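Long-range contact in glucose 1-dehydrogenase (Haloferax mediterranei, PDB 2B5W), which oxidises D-glucose and several other aldose sugars with NADP(+), which it prefers, or NAD(+) as electron acceptor, using a catalytic zinc ion: residues 64-69 / 80-85. The protein carries 1 engineered substitution. Sequence-based numbering, arbitrary orientation.
With ZN (zinc ion), chain B.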
loop_
_atom_site.group_PDB
_atom_site.type_symbol
_atom_site.label_atom_id
_atom_site.label_comp_id
_atom_site.label_asym_id
_atom_site.label_seq_id
_atom_site.Cartn_x
_atom_site.Cartn_y
_atom_site.Cartn_z
ATOM N N GLU A 64 0.017 27.472 4.795
ATOM C CA GLU A 64 -0.822 27.536 3.579
ATOM C C GLU A 64 -0.915 28.985 3.060
ATOM O O GLU A 64 -1.886 29.709 3.360
ATOM C CB GLU A 64 -2.224 27.074 3.919
ATOM C CG GLU A 64 -2.354 25.761 4.631
ATOM C CD GLU A 64 -3.776 25.441 4.996
ATOM O OE1 GLU A 64 -4.672 26.277 4.745
ATOM O OE2 GLU A 64 -3.998 24.337 5.465
ATOM N N ALA A 65 0.011 29.406 2.219
ATOM C CA ALA A 65 0.164 30.793 1.911
ATOM C C ALA A 65 0.034 31.086 0.454
ATOM O O ALA A 65 0.315 30.215 -0.369
ATOM C CB ALA A 65 1.513 31.305 2.368
ATOM N N VAL A 66 -0.391 32.311 0.156
ATOM C CA VAL A 66 -0.297 32.879 -1.181
ATOM C C VAL A 66 0.186 34.309 -1.040
ATOM O O VAL A 66 -0.220 35.023 -0.126
ATOM C CB VAL A 66 -1.651 32.770 -1.974
ATOM C CG1 VAL A 66 -2.821 33.429 -1.254
ATOM C CG2 VAL A 66 -1.505 33.318 -3.357
ATOM N N GLY A 67 1.093 34.721 -1.916
ATOM C CA GLY A 67 1.640 36.045 -1.866
ATOM C C GLY A 67 2.000 36.559 -3.235
ATOM O O GLY A 67 1.782 35.849 -4.225
ATOM N N VAL A 68 2.507 37.788 -3.258
ATOM C CA VAL A 68 2.925 38.445 -4.492
ATOM C C VAL A 68 4.445 38.720 -4.359
ATOM O O VAL A 68 4.919 39.224 -3.348
ATOM C CB VAL A 68 2.067 39.694 -4.786
ATOM C CG1 VAL A 68 2.026 40.639 -3.646
ATOM C CG2 VAL A 68 2.565 40.421 -6.028
ATOM N N VAL A 69 5.205 38.392 -5.405
ATOM C CA VAL A 69 6.641 38.625 -5.411
ATOM C C VAL A 69 6.836 40.126 -5.507
ATOM O O VAL A 69 6.276 40.785 -6.395
ATOM C CB VAL A 69 7.338 37.934 -6.612
ATOM C CG1 VAL A 69 8.831 38.388 -6.704
ATOM C CG2 VAL A 69 7.245 36.433 -6.493
ATOM N N GLY A 80 5.409 41.128 -9.097
ATOM C CA GLY A 80 3.989 40.972 -9.298
ATOM C C GLY A 80 3.485 39.543 -9.492
ATOM O O GLY A 80 2.247 39.359 -9.511
ATOM N N ASP A 81 4.360 38.541 -9.642
ATOM C CA ASP A 81 3.953 37.140 -9.770
ATOM C C ASP A 81 3.211 36.697 -8.501
ATOM O O ASP A 81 3.595 37.075 -7.384
ATOM C CB ASP A 81 5.116 36.197 -9.910
ATOM C CG ASP A 81 5.756 36.248 -11.264
ATOM O OD1 ASP A 81 5.219 36.969 -12.142
ATOM O OD2 ASP A 81 6.795 35.583 -11.497
ATOM N N ILE A 82 2.157 35.924 -8.689
ATOM C CA ILE A 82 1.423 35.326 -7.562
ATOM C C ILE A 82 2.014 33.951 -7.332
ATOM O O ILE A 82 2.063 33.090 -8.244
ATOM C CB ILE A 82 -0.108 35.220 -7.850
ATOM C CG1 ILE A 82 -0.717 36.559 -8.250
ATOM C CG2 ILE A 82 -0.846 34.687 -6.641
ATOM C CD1 ILE A 82 -0.365 37.691 -7.324
ATOM N N VAL A 83 2.462 33.713 -6.097
ATOM C CA VAL A 83 3.137 32.488 -5.736
ATOM C C VAL A 83 2.613 31.844 -4.457
ATOM O O VAL A 83 2.131 32.542 -3.558
ATOM C CB VAL A 83 4.667 32.738 -5.575
ATOM C CG1 VAL A 83 5.304 33.102 -6.914
ATOM C CG2 VAL A 83 4.960 33.841 -4.557
ATOM N N VAL A 84 2.701 30.524 -4.411
ATOM C CA VAL A 84 2.452 29.722 -3.239
ATOM C C VAL A 84 3.745 28.997 -2.883
ATOM O O VAL A 84 4.309 28.277 -3.713
ATOM C CB VAL A 84 1.328 28.683 -3.522
ATOM C CG1 VAL A 84 1.203 27.728 -2.395
ATOM C CG2 VAL A 84 0.002 29.401 -3.800
ATOM N N PRO A 85 4.215 29.132 -1.652
ATOM C CA PRO A 85 5.424 28.405 -1.231
ATOM C C PRO A 85 5.130 26.969 -0.819
ATOM O O PRO A 85 4.099 26.682 -0.169
ATOM C CB PRO A 85 5.887 29.205 0.016
ATOM C CG PRO A 85 4.605 29.709 0.602
ATOM C CD PRO A 85 3.680 30.002 -0.579
HETATM ZN ZN ZN B . -2.881 23.139 6.359
#
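Gly67 and Val83 form an antiparallel hydrogen-bonded pair: Gly67 N reaches Val83 O at 2.9 Å, and Val83 N returns a nearly straight bond to Gly67 O. Toward the turn, Val69 N donates to Asp81 O and Gly80 N to Val69 O. Where the proline Pro85 enters, this pattern stops; Ala65 O finds no polar partner in the model and is buried against Val84 CG1, 3.3 Å away, and Pro85 CD.

Side chains pack on both faces. On one, Ile82 lies between two valines: its CG2, anti to the backbone N, meets Val66 CG2 at 3.6 Å, while CG1, anti to the carbonyl carbon (chi1 -54°), takes CD1 to Val68 CB at 4.0 Å. An alanine in place of Ile82 would probably open a gap beside Val66 CG2 and Val68 CB, leaving those side chains less tightly held. Val68 CG2 also rests on Gly80 CA. On the other face the side chains of Val69 and Val83 cross at about a right angle, CG2 of Val69 touching CG1 of Val83 at 3.9 Å, and Ala65 CB sits against the Pro85 ring.

At the far end, Glu64 OE2 binds zinc at 1.9 Å, beside His63 and the engineered Cys38, while OE1 salt-bridges Lys349. The whole is a beta hairpin of the GroES-like catalytic domain of zinc-containing alcohol dehydrogenases, with a catalytic zinc ligand at one end.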